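Local atomic coordinates of carbohydrate binding module (PDB entry 2W3J), a protein that probably binds uronic acid sugars through a calcium-dependent site, as a family 35 carbohydrate-binding module with a beta-sandwich fold. Residues Gly16-Lys21 with Gly29-Glu34; Ser44-Ser49 with Thr132-Pro137; Gln56-Asn61 with Asn120-Arg125; Val72-Gln77 with Pro100-Thr105. All blocks are in the same frame, centred on the assembly; numbering follows the deposited sequence. Where two conformers were deposited one is given.

Contact 1. Residues Gly16-Lys21 with Gly29-Glu34; sequences GVIDNK and GFIDTE. With CA (calcium ion), chain B; CA (calcium ion), chain C.
Asp32 and Thr33 anchor a calcium ion at the end of a short antiparallel beta hairpin, strands 17-19 and 30-32. The metal takes Asp32 OD1 at 2.4 Å and the carbonyl Thr33 O, and four waters make up the rest of its shell. The other carboxylate oxygen, Asp32 OD2, turns toward the loop after strand 17-19, where Lys21 NZ stands 3.9 Å from it in a long salt bridge and a water joins the two. A second water donates to both Asp32 OD2 and Asp19 OD2, bridging two carboxylates whose like charges would otherwise probably repel. The strand pairing puts Val17, Asp19 and Asp32 on one face of the hairpin; both aspartates have CG anti to the backbone N.

Behind these groups lies the backbone ladder. Val17 and Asp32 exchange two nearly straight hydrogen bonds, with Asp32 N to Val17 O at 2.8 Å and an N-H...O angle of 171°. Asp19 and Phe30 form the next hydrogen-bonded pair. On the other face Ile18 crosses Ile31 obliquely, CG1 to CD1 at 3.5 Å. Gly16 lies so close to Asp32 O and Thr33 that a CB on it would collide with them.

At the far end Gly29 O binds the second calcium, a site completed by Glu5, Glu6, Thr26 and Asp122. The Phe30 ring, edge-to-face with Trp92, folds back across the hairpin because its CG sits between the backbone N and carbonyl carbon, and Asp19 O rests over one ring face, 3.4 Å from Phe30 CD2.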
loop_
_atom_site.group_PDB
_atom_site.type_symbol
_atom_site.label_atom_id
_atom_site.label_comp_id
_atom_site.label_asym_id
_atom_site.label_seq_id
_atom_site.Cartn_x
_atom_site.Cartn_y
_atom_site.Cartn_z
ATOM N N GLY A 16 13.175 1.451 -2.538
ATOM C CA GLY A 16 13.615 2.220 -1.366
ATOM C C GLY A 16 13.962 1.337 -0.182
ATOM O O GLY A 16 14.591 0.290 -0.341
ATOM N N VAL A 17 13.590 1.777 1.018
ATOM C CA VAL A 17 14.016 1.108 2.241
ATOM C C VAL A 17 12.830 0.938 3.182
ATOM O O VAL A 17 11.747 1.542 2.990
ATOM C CB VAL A 17 15.112 1.940 2.985
ATOM C CG1 VAL A 17 16.298 2.205 2.056
ATOM C CG2 VAL A 17 14.546 3.235 3.513
ATOM N N ILE A 18 13.034 0.135 4.220
ATOM C CA ILE A 18 12.084 0.069 5.302
ATOM C C ILE A 18 12.694 0.951 6.394
ATOM O O ILE A 18 13.922 0.945 6.600
ATOM C CB ILE A 18 11.926 -1.384 5.771
ATOM C CG1 ILE A 18 11.312 -2.229 4.619
ATOM C CG2 ILE A 18 11.132 -1.495 7.084
ATOM C CD1 ILE A 18 11.363 -3.694 4.865
ATOM N N ASP A 19 11.846 1.697 7.088
ATOM C CA ASP A 19 12.361 2.621 8.109
ATOM C C ASP A 19 11.374 2.768 9.242
ATOM O O ASP A 19 10.253 2.271 9.172
ATOM C CB ASP A 19 12.692 3.975 7.505
ATOM C CG ASP A 19 13.726 4.766 8.359
ATOM O OD1 ASP A 19 13.982 4.425 9.548
ATOM O OD2 ASP A 19 14.231 5.744 7.830
ATOM N N ASN A 20 11.791 3.426 10.327
ATOM C CA ASN A 20 10.915 3.587 11.465
ATOM C C ASN A 20 11.079 5.004 12.053
ATOM O O ASN A 20 10.656 5.244 13.209
ATOM C CB ASN A 20 11.192 2.541 12.556
ATOM C CG ASN A 20 12.649 2.540 12.999
ATOM O OD1 ASN A 20 13.386 3.486 12.691
ATOM N ND2 ASN A 20 13.093 1.471 13.682
ATOM N N LYS A 21 11.622 5.917 11.251
ATOM C CA LYS A 21 12.074 7.211 11.807
ATOM C C LYS A 21 10.937 8.106 12.303
ATOM O O LYS A 21 11.101 8.829 13.298
ATOM C CB LYS A 21 13.047 7.947 10.883
ATOM C CG LYS A 21 12.439 8.638 9.704
ATOM C CD LYS A 21 13.496 9.379 8.893
ATOM C CE LYS A 21 13.045 9.480 7.448
ATOM N NZ LYS A 21 14.129 9.823 6.511
ATOM N N GLY A 29 7.626 -0.818 11.162
ATOM C CA GLY A 29 8.067 0.395 10.472
ATOM C C GLY A 29 7.189 0.660 9.283
ATOM O O GLY A 29 6.008 0.353 9.318
ATOM N N PHE A 30 7.769 1.211 8.232
ATOM C CA PHE A 30 6.975 1.557 7.057
ATOM C C PHE A 30 7.922 1.574 5.884
ATOM O O PHE A 30 9.152 1.505 6.067
ATOM C CB PHE A 30 6.360 2.961 7.220
ATOM C CG PHE A 30 7.343 4.020 7.660
ATOM C CD1 PHE A 30 8.116 4.717 6.728
ATOM C CD2 PHE A 30 7.487 4.326 9.014
ATOM C CE1 PHE A 30 9.040 5.705 7.119
ATOM C CE2 PHE A 30 8.395 5.349 9.402
ATOM C CZ PHE A 30 9.161 6.021 8.451
ATOM N N ILE A 31 7.356 1.648 4.676
ATOM C CA ILE A 31 8.166 1.746 3.464
ATOM C C ILE A 31 8.480 3.211 3.127
ATOM O O ILE A 31 7.599 4.039 3.074
ATOM C CB ILE A 31 7.445 1.114 2.265
ATOM C CG1 ILE A 31 7.148 -0.375 2.541
ATOM C CG2 ILE A 31 8.265 1.295 0.981
ATOM C CD1 ILE A 31 8.334 -1.201 3.026
ATOM N N ASP A 32 9.751 3.504 2.912
ATOM C CA ASP A 32 10.161 4.851 2.490
ATOM C C ASP A 32 10.812 4.678 1.127
ATOM O O ASP A 32 11.947 4.206 1.017
ATOM C CB ASP A 32 11.147 5.414 3.532
ATOM C CG ASP A 32 11.534 6.848 3.286
ATOM O OD1 ASP A 32 11.445 7.319 2.144
ATOM O OD2 ASP A 32 11.976 7.506 4.262
ATOM N N THR A 33 10.067 4.965 0.060
ATOM C CA THR A 33 10.619 4.696 -1.263
ATOM C C THR A 33 11.622 5.768 -1.649
ATOM O O THR A 33 11.613 6.871 -1.082
ATOM C CB THR A 33 9.516 4.760 -2.355
ATOM O OG1 THR A 33 8.834 6.005 -2.241
ATOM C CG2 THR A 33 8.486 3.658 -2.165
ATOM N N GLU A 34 12.451 5.453 -2.647
ATOM C CA GLU A 34 13.221 6.523 -3.255
ATOM C C GLU A 34 12.288 7.515 -3.969
ATOM O O GLU A 34 11.087 7.255 -4.208
ATOM C CB GLU A 34 14.289 5.961 -4.197
ATOM C CG GLU A 34 13.790 5.672 -5.594
ATOM C CD GLU A 34 12.833 4.476 -5.670
ATOM O OE1 GLU A 34 12.407 4.142 -6.810
ATOM O OE2 GLU A 34 12.512 3.867 -4.609
HETATM CA CA CA B . 10.295 8.349 0.372
HETATM CA CA CA C . 3.914 -0.780 9.217
HETATM O O HOH W 1 14.750 6.428 5.464
HETATM O O HOH W 2 12.932 10.143 3.712
HETATM O O HOH W 3 8.209 7.194 0.796
HETATM O O HOH W 4 9.228 8.853 -1.734
HETATM O O HOH W 5 11.970 9.991 0.127
HETATM O O HOH W 6 9.338 9.786 2.235
#

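Contact 2. Residues Ser44-Ser49 with Thr132-Pro137; sequences SLSAAS and TPAACP
The methyl of Ala134 sits between two serine hydroxyls, with Ser44 OG and Ser46 OG each 3.3 Å from Ala134 CB. The hydroxyls come to it by different torsions: Ser44 OG is anti to the backbone N (chi1 -179°), while Ser46 OG is anti to the carbonyl carbon. Ser44 OG reaches past the methyl and donates to Ala135 O at 2.7 Å, arriving from above the plane of that carbonyl. An alanine in place of Ser44 would lose this hydroxyl bond to Ala135 O and would probably leave the C-terminal tail less firmly held.

Ser46 and Thr132 project from the same face, Ser46 CB lying 3.6 Å from Thr132 OG1. A water is gripped between them, hydrogen-bonded to both hydroxyls and donating to Pro133 O at 2.6 Å. Beneath these side chains, strand 131-133 runs antiparallel beside strand 40-47 at the edge of a beta-sandwich sheet. Ser46 and Thr132 are a hydrogen-bonded pair; Ser46 N points almost straight at Thr132 O (2.8 Å, 173° at the hydrogen), and Thr132 N returns the bond to Ser46 O in the carbonyl plane. Leu45 and Pro133 form the non-hydrogen-bonded pair, their side chains diverging, although both reach Phe4 of strand 2-5. Past the last paired residue, Pro133, Ala134 stays extended and its N still donates to Ser44 O at 3.1 Å, though from 51° out of the carbonyl plane. Farther along, Cys136 packs against Cys12 of strand 11-14, which also touches Ser44.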
loop_
_atom_site.group_PDB
_atom_site.type_symbol
_atom_site.label_atom_id
_atom_site.label_comp_id
_atom_site.label_asym_id
_atom_site.label_seq_id
_atom_site.Cartn_x
_atom_site.Cartn_y
_atom_site.Cartn_z
ATOM N N SER A 44 0.872 -9.737 -1.906
ATOM C CA SER A 44 0.202 -10.934 -2.475
ATOM C C SER A 44 -0.817 -11.410 -1.446
ATOM O O SER A 44 -0.484 -11.565 -0.265
ATOM C CB SER A 44 1.228 -12.042 -2.717
ATOM O OG SER A 44 0.639 -13.230 -3.297
ATOM N N LEU A 45 -2.055 -11.627 -1.888
ATOM C CA LEU A 45 -3.111 -12.078 -0.990
ATOM C C LEU A 45 -3.966 -13.146 -1.636
ATOM O O LEU A 45 -3.978 -13.286 -2.858
ATOM C CB LEU A 45 -4.014 -10.911 -0.565
ATOM C CG LEU A 45 -5.022 -10.226 -1.493
ATOM C CD1 LEU A 45 -6.222 -11.106 -1.867
ATOM C CD2 LEU A 45 -5.515 -8.949 -0.837
ATOM N N SER A 46 -4.704 -13.869 -0.807
ATOM C CA SER A 46 -5.691 -14.824 -1.309
ATOM C C SER A 46 -7.064 -14.368 -0.889
ATOM O O SER A 46 -7.245 -13.886 0.235
ATOM C CB SER A 46 -5.439 -16.218 -0.731
ATOM O OG SER A 46 -4.173 -16.698 -1.120
ATOM N N ALA A 47 -8.039 -14.518 -1.790
ATOM C CA ALA A 47 -9.434 -14.222 -1.514
ATOM C C ALA A 47 -10.250 -15.520 -1.711
ATOM O O ALA A 47 -10.016 -16.259 -2.658
ATOM C CB ALA A 47 -9.956 -13.144 -2.434
ATOM N N ALA A 48 -11.196 -15.777 -0.816
ATOM C CA ALA A 48 -12.066 -16.966 -0.958
ATOM C C ALA A 48 -13.049 -16.836 -2.136
ATOM O O ALA A 48 -13.389 -17.826 -2.787
ATOM C CB ALA A 48 -12.806 -17.244 0.344
ATOM N N SER A 49 -13.519 -15.636 -2.429
ATOM C CA SER A 49 -14.394 -15.499 -3.577
ATOM C C SER A 49 -14.138 -14.212 -4.324
ATOM O O SER A 49 -13.552 -13.266 -3.776
ATOM C CB SER A 49 -15.862 -15.588 -3.162
ATOM O OG SER A 49 -16.204 -14.495 -2.342
ATOM N N THR A 132 -6.625 -13.741 3.243
ATOM C CA THR A 132 -5.391 -14.126 3.926
ATOM C C THR A 132 -4.204 -13.687 3.074
ATOM O O THR A 132 -4.387 -13.335 1.920
ATOM C CB THR A 132 -5.270 -15.656 4.121
ATOM O OG1 THR A 132 -5.429 -16.313 2.863
ATOM C CG2 THR A 132 -6.359 -16.166 5.090
ATOM N N PRO A 133 -2.992 -13.738 3.635
ATOM C CA PRO A 133 -1.806 -13.455 2.851
ATOM C C PRO A 133 -1.547 -14.633 1.925
ATOM O O PRO A 133 -2.039 -15.724 2.184
ATOM C CB PRO A 133 -0.682 -13.326 3.901
ATOM C CG PRO A 133 -1.232 -13.937 5.155
ATOM C CD PRO A 133 -2.712 -13.931 5.069
ATOM N N ALA A 134 -0.818 -14.397 0.840
ATOM C CA ALA A 134 -0.422 -15.462 -0.090
ATOM C C ALA A 134 1.080 -15.437 -0.325
ATOM O O ALA A 134 1.739 -14.430 -0.015
ATOM C CB ALA A 134 -1.181 -15.311 -1.425
ATOM N N ALA A 135 1.642 -16.527 -0.853
ATOM C CA ALA A 135 3.064 -16.540 -1.163
ATOM C C ALA A 135 3.372 -15.502 -2.256
ATOM O O ALA A 135 2.513 -15.179 -3.076
ATOM C CB ALA A 135 3.488 -17.930 -1.645
ATOM N N CYS A 136 4.603 -15.005 -2.265
ATOM C CA CYS A 136 5.060 -14.078 -3.296
ATOM C C CYS A 136 5.389 -14.837 -4.567
ATOM O O CYS A 136 6.018 -15.879 -4.496
ATOM C CB CYS A 136 6.314 -13.383 -2.806
ATOM S SG CYS A 136 5.961 -12.461 -1.315
ATOM N N PRO A 137 4.977 -14.315 -5.730
ATOM C CA PRO A 137 5.277 -15.015 -6.999
ATOM C C PRO A 137 6.776 -15.214 -7.223
ATOM O O PRO A 137 7.589 -14.531 -6.583
ATOM C CB PRO A 137 4.714 -14.069 -8.061
ATOM C CG PRO A 137 4.591 -12.717 -7.369
ATOM C CD PRO A 137 4.227 -13.063 -5.951
HETATM O O HOH W 7 -8.482 -16.517 1.907
HETATM O O HOH W 8 -3.511 -17.647 1.266
#

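Contact 3. Residues Gln56-Asn61 with Asn120-Arg125; sequences QIRFGN and NIDSIR. With CA (calcium ion), chain C.
The Arg58 guanidinium presents its edge to Asp122: NH1 donates to Asp122 OD2 at 2.8 Å, the oxygen lying almost in the guanidinium plane. The two flat groups are nevertheless turned 64° apart, so the nitrogen meets the carboxylate from above its plane. The Phe59 ring has Ile57 O at its edge and also meets Phe83 edge-to-face. Arg58 reaches the acid with CG anti to the backbone N and the chain extended to NE, running alongside Asp122. NH1 also bonds to Gly24 O. Asp122 OD1 and Asp122 O both bind calcium, each at 2.4 Å, so one residue carries the metal and the salt bridge; the two cations would probably keep the carboxylate ionised. A leucine in place of Arg58 would lose the salt bridge and would probably leave this calcium-binding carboxylate less well fixed.

Asp122 and Ser123 both face Arg58, a classic beta bulge in the antiparallel pair. Ser123 O accepts Arg58 N at 3.0 Å, while Asp122 N donates in plane to Arg58 O at 2.8 Å. Before and after the bulge the ladder is regular, through Gln56 with Arg125 and Gly60 with Asn120. On the opposite face from Arg58, Ile57 CG1 lies 3.8 Å from Ile124 CG1, its CG2 touches Ile121 CG2, and Ile121 CD1 reaches Phe59 CB.

These are the two central strands of a four-stranded beta-sandwich sheet: strand 2-5 flanks 120-126, strand 93-101 flanks 51-60, and Ile121 and Ile124 pack on Ile41 and Trp43 of strand 40-47.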
loop_
_atom_site.group_PDB
_atom_site.type_symbol
_atom_site.label_atom_id
_atom_site.label_comp_id
_atom_site.label_asym_id
_atom_site.label_seq_id
_atom_site.Cartn_x
_atom_site.Cartn_y
_atom_site.Cartn_z
ATOM N N GLN A 56 -7.732 -0.343 2.732
ATOM C CA GLN A 56 -7.366 0.931 3.299
ATOM C C GLN A 56 -5.850 1.011 3.443
ATOM O O GLN A 56 -5.232 0.144 4.049
ATOM C CB GLN A 56 -8.009 1.097 4.679
ATOM C CG GLN A 56 -7.637 2.446 5.323
ATOM C CD GLN A 56 -8.420 2.705 6.573
ATOM O OE1 GLN A 56 -9.547 3.235 6.531
ATOM N NE2 GLN A 56 -7.848 2.333 7.696
ATOM N N ILE A 57 -5.261 2.068 2.897
ATOM C CA ILE A 57 -3.807 2.253 2.967
ATOM C C ILE A 57 -3.511 3.304 3.991
ATOM O O ILE A 57 -4.094 4.390 3.958
ATOM C CB ILE A 57 -3.256 2.702 1.586
ATOM C CG1 ILE A 57 -3.573 1.613 0.551
ATOM C CG2 ILE A 57 -1.708 2.918 1.669
ATOM C CD1 ILE A 57 -3.314 2.043 -0.947
ATOM N N ARG A 58 -2.646 2.977 4.960
ATOM C CA ARG A 58 -2.290 3.958 5.989
ATOM C C ARG A 58 -0.902 4.504 5.634
ATOM O O ARG A 58 0.004 3.751 5.296
ATOM C CB ARG A 58 -2.262 3.305 7.372
ATOM C CG ARG A 58 -2.078 4.275 8.524
ATOM C CD ARG A 58 -2.298 3.545 9.879
ATOM N NE ARG A 58 -2.279 4.477 11.009
ATOM C CZ ARG A 58 -1.242 4.663 11.830
ATOM N NH1 ARG A 58 -0.089 4.017 11.646
ATOM N NH2 ARG A 58 -1.358 5.542 12.824
ATOM N N PHE A 59 -0.751 5.819 5.676
ATOM C CA PHE A 59 0.444 6.429 5.104
ATOM C C PHE A 59 0.816 7.709 5.812
ATOM O O PHE A 59 -0.027 8.341 6.502
ATOM C CB PHE A 59 0.229 6.722 3.587
ATOM C CG PHE A 59 -0.800 7.807 3.298
ATOM C CD1 PHE A 59 -0.403 9.146 3.088
ATOM C CD2 PHE A 59 -2.147 7.485 3.212
ATOM C CE1 PHE A 59 -1.349 10.138 2.799
ATOM C CE2 PHE A 59 -3.115 8.477 2.930
ATOM C CZ PHE A 59 -2.716 9.800 2.710
ATOM N N GLY A 60 2.078 8.086 5.632
ATOM C CA GLY A 60 2.571 9.357 6.142
ATOM C C GLY A 60 3.009 10.211 4.976
ATOM O O GLY A 60 3.702 9.762 4.047
ATOM N N ASN A 61 2.561 11.448 5.007
ATOM C CA ASN A 61 3.038 12.433 4.033
ATOM C C ASN A 61 2.917 13.832 4.632
ATOM O O ASN A 61 1.835 14.417 4.715
ATOM C CB ASN A 61 2.284 12.340 2.680
ATOM C CG ASN A 61 2.815 13.374 1.680
ATOM O OD1 ASN A 61 3.863 13.958 1.927
ATOM N ND2 ASN A 61 2.101 13.583 0.540
ATOM N N ASN A 120 5.069 7.600 2.678
ATOM C CA ASN A 120 5.595 6.508 3.503
ATOM C C ASN A 120 4.424 5.584 3.783
ATOM O O ASN A 120 3.433 6.009 4.345
ATOM C CB ASN A 120 6.158 7.063 4.817
ATOM C CG ASN A 120 7.417 7.871 4.595
ATOM O OD1 ASN A 120 8.110 7.704 3.579
ATOM N ND2 ASN A 120 7.772 8.703 5.584
ATOM N N ILE A 121 4.554 4.317 3.409
ATOM C CA ILE A 121 3.381 3.407 3.493
ATOM C C ILE A 121 3.511 2.484 4.703
ATOM O O ILE A 121 4.448 1.678 4.781
ATOM C CB ILE A 121 3.241 2.562 2.238
ATOM C CG1 ILE A 121 3.195 3.464 0.979
ATOM C CG2 ILE A 121 1.961 1.643 2.369
ATOM C CD1 ILE A 121 2.039 4.479 1.025
ATOM N N ASP A 122 2.610 2.660 5.664
ATOM C CA ASP A 122 2.651 1.893 6.924
ATOM C C ASP A 122 2.094 0.479 6.704
ATOM O O ASP A 122 2.648 -0.516 7.174
ATOM C CB ASP A 122 1.806 2.621 7.968
ATOM C CG ASP A 122 1.766 1.886 9.282
ATOM O OD1 ASP A 122 2.817 1.288 9.646
ATOM O OD2 ASP A 122 0.703 1.941 9.927
ATOM N N SER A 123 0.974 0.407 6.009
ATOM C CA SER A 123 0.289 -0.878 5.862
ATOM C C SER A 123 -0.817 -0.750 4.832
ATOM O O SER A 123 -1.241 0.355 4.463
ATOM C CB SER A 123 -0.361 -1.251 7.212
ATOM O OG SER A 123 -1.307 -0.232 7.624
ATOM N N ILE A 124 -1.297 -1.896 4.379
ATOM C CA ILE A 124 -2.554 -1.945 3.653
ATOM C C ILE A 124 -3.465 -2.972 4.353
ATOM O O ILE A 124 -3.000 -4.025 4.763
ATOM C CB ILE A 124 -2.387 -2.216 2.129
ATOM C CG1 ILE A 124 -3.731 -2.049 1.428
ATOM C CG2 ILE A 124 -1.771 -3.590 1.782
ATOM C CD1 ILE A 124 -3.576 -2.153 -0.077
ATOM N N ARG A 125 -4.724 -2.580 4.541
ATOM C CA ARG A 125 -5.722 -3.418 5.215
ATOM C C ARG A 125 -6.802 -3.749 4.195
ATOM O O ARG A 125 -7.401 -2.842 3.623
ATOM C CB ARG A 125 -6.347 -2.632 6.370
ATOM C CG ARG A 125 -7.336 -3.433 7.253
ATOM C CD ARG A 125 -8.060 -2.510 8.204
ATOM N NE ARG A 125 -7.161 -1.773 9.087
ATOM C CZ ARG A 125 -6.740 -2.232 10.261
ATOM N NH1 ARG A 125 -7.120 -3.434 10.679
ATOM N NH2 ARG A 125 -5.929 -1.499 11.011
HETATM CA CA CA C . 3.914 -0.780 9.217
HETATM O O HOH W 9 -3.903 0.042 6.548
#

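Contact 4. Residues Val72-Gln77 with Pro100-Thr105; sequences VVNDSQ and PLKAGT
A type I' beta turn, Val73 to Ser76, joins strands 69-73 and 76-81 and leans against the connection between strands 93-101 and 104-112. Two backbone bonds close the turn, Val73 N to Ser76 O at 2.8 Å and Ser76 N to Val73 O at 3.1 Å. Asn74 and Asp75 occupy its corner with positive phi, as this turn type requires.

Val73 makes the tightest approach to the other segment. Its CG1, anti to the backbone N (chi1 176°), points at the backbone of strand 93-101 and stands 3.3 Å from Pro100 O. The same methyl meets Leu101 CD2 at 3.9 Å, the two side chains crossing at about a right angle. The contact thus bridges the two sheets of the beta sandwich: Val73 comes from the sheet that includes strand 104-112, and Pro100 and Leu101 from the one that includes strand 51-60. Val73 and Pro100 also share Ile78 of strand 76-81 as a neighbour.

Next along the turn, Asn74 crosses Lys102 obliquely. The lysine chain bends at chi3 and chi4 and brings NZ to 3.9 Å from Asn74 CB. Lys102 N is itself held by a hydrogen bond to Asn106 OD1.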
loop_
_atom_site.group_PDB
_atom_site.type_symbol
_atom_site.label_atom_id
_atom_site.label_comp_id
_atom_site.label_asym_id
_atom_site.label_seq_id
_atom_site.Cartn_x
_atom_site.Cartn_y
_atom_site.Cartn_z
ATOM N N VAL A 72 -2.654 -0.918 -8.590
ATOM C CA VAL A 72 -2.692 -1.912 -9.645
ATOM C C VAL A 72 -3.118 -3.239 -9.028
ATOM O O VAL A 72 -2.503 -3.691 -8.062
ATOM C CB VAL A 72 -1.305 -2.095 -10.257
ATOM C CG1 VAL A 72 -1.323 -3.165 -11.369
ATOM C CG2 VAL A 72 -0.799 -0.751 -10.812
ATOM N N VAL A 73 -4.138 -3.900 -9.577
ATOM C CA VAL A 73 -4.543 -5.177 -8.969
ATOM C C VAL A 73 -4.551 -6.229 -10.063
ATOM O O VAL A 73 -5.179 -6.011 -11.112
ATOM C CB VAL A 73 -5.924 -5.058 -8.298
ATOM C CG1 VAL A 73 -6.378 -6.419 -7.743
ATOM C CG2 VAL A 73 -5.901 -3.972 -7.176
ATOM N N ASN A 74 -3.798 -7.299 -9.853
ATOM C CA ASN A 74 -3.640 -8.350 -10.866
ATOM C C ASN A 74 -3.184 -7.785 -12.207
ATOM O O ASN A 74 -3.731 -8.138 -13.268
ATOM C CB ASN A 74 -4.946 -9.116 -10.997
ATOM C CG ASN A 74 -5.287 -9.848 -9.735
ATOM O OD1 ASN A 74 -6.445 -9.876 -9.299
ATOM N ND2 ASN A 74 -4.275 -10.435 -9.122
ATOM N N ASP A 75 -2.210 -6.871 -12.136
ATOM C CA ASP A 75 -1.581 -6.288 -13.325
ATOM C C ASP A 75 -2.464 -5.269 -14.060
ATOM O O ASP A 75 -2.096 -4.794 -15.144
ATOM C CB ASP A 75 -1.128 -7.411 -14.269
ATOM C CG ASP A 75 0.306 -7.235 -14.742
ATOM O OD1 ASP A 75 0.968 -6.236 -14.352
ATOM O OD2 ASP A 75 0.776 -8.096 -15.516
ATOM N N SER A 76 -3.599 -4.899 -13.478
ATOM C CA SER A 76 -4.503 -3.904 -14.054
ATOM C C SER A 76 -4.589 -2.631 -13.210
ATOM O O SER A 76 -4.799 -2.703 -11.984
ATOM C CB SER A 76 -5.911 -4.489 -14.213
ATOM O OG SER A 76 -6.885 -3.464 -14.301
ATOM N N GLN A 77 -4.464 -1.464 -13.847
ATOM C CA GLN A 77 -4.612 -0.193 -13.117
ATOM C C GLN A 77 -6.032 0.053 -12.671
ATOM O O GLN A 77 -6.970 0.094 -13.482
ATOM C CB GLN A 77 -4.160 1.004 -13.958
ATOM C CG GLN A 77 -2.741 0.903 -14.407
ATOM C CD GLN A 77 -2.377 2.117 -15.263
ATOM O OE1 GLN A 77 -2.759 3.258 -14.948
ATOM N NE2 GLN A 77 -1.659 1.877 -16.334
ATOM N N PRO A 100 -11.140 -4.953 -7.152
ATOM C CA PRO A 100 -11.692 -6.231 -7.586
ATOM C C PRO A 100 -10.694 -7.342 -7.352
ATOM O O PRO A 100 -9.575 -7.296 -7.852
ATOM C CB PRO A 100 -11.930 -6.019 -9.096
ATOM C CG PRO A 100 -10.834 -5.010 -9.506
ATOM C CD PRO A 100 -10.700 -4.101 -8.285
ATOM N N LEU A 101 -11.096 -8.351 -6.585
ATOM C CA LEU A 101 -10.255 -9.497 -6.354
ATOM C C LEU A 101 -10.877 -10.749 -6.944
ATOM O O LEU A 101 -12.105 -10.886 -6.998
ATOM C CB LEU A 101 -10.032 -9.715 -4.852
ATOM C CG LEU A 101 -9.337 -8.553 -4.134
ATOM C CD1 LEU A 101 -9.227 -8.864 -2.640
ATOM C CD2 LEU A 101 -7.933 -8.357 -4.771
ATOM N N LYS A 102 -10.029 -11.657 -7.371
ATOM C CA LYS A 102 -10.445 -12.944 -7.906
ATOM C C LYS A 102 -10.321 -13.994 -6.815
ATOM O O LYS A 102 -9.565 -13.808 -5.848
ATOM C CB LYS A 102 -9.531 -13.337 -9.070
ATOM C CG LYS A 102 -9.477 -12.343 -10.225
ATOM C CD LYS A 102 -9.015 -13.027 -11.519
ATOM C CE LYS A 102 -7.534 -12.855 -11.826
ATOM N NZ LYS A 102 -7.274 -11.745 -12.800
ATOM N N ALA A 103 -11.031 -15.115 -6.961
ATOM C CA ALA A 103 -10.795 -16.208 -6.040
ATOM C C ALA A 103 -9.376 -16.735 -6.216
ATOM O O ALA A 103 -8.904 -16.879 -7.332
ATOM C CB ALA A 103 -11.849 -17.349 -6.261
ATOM N N GLY A 104 -8.685 -17.010 -5.115
ATOM C CA GLY A 104 -7.327 -17.547 -5.181
ATOM C C GLY A 104 -6.343 -16.393 -4.997
ATOM O O GLY A 104 -6.673 -15.408 -4.355
ATOM N N THR A 105 -5.153 -16.525 -5.562
ATOM C CA THR A 105 -4.076 -15.536 -5.342
ATOM C C THR A 105 -4.270 -14.278 -6.175
ATOM O O THR A 105 -4.634 -14.346 -7.360
ATOM C CB THR A 105 -2.722 -16.171 -5.647
ATOM O OG1 THR A 105 -2.543 -17.307 -4.785
ATOM C CG2 THR A 105 -1.538 -15.162 -5.438
#

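How the contacts relate
From the N terminus, contact 1 closes first, a local hairpin with seven residues between its segments, and it is finished before the others begin. Contact 2 then opens at strand 40-47 and closes only at the C-terminal tail, enclosing contact 3; contact 3 in turn encloses contact 4, so the three nest without crossing. Contacts 1 and 3 meet directly: Ile31 N probably bonds to Ile121 O, and Gly29 and Asp122 share one calcium. Contacts 2 and 4 touch at the other side, where Ala47 O probably accepts Gly104 N. Contact 3 holds one sheet's centre, contact 2 edges the other, and contact 4 spans both.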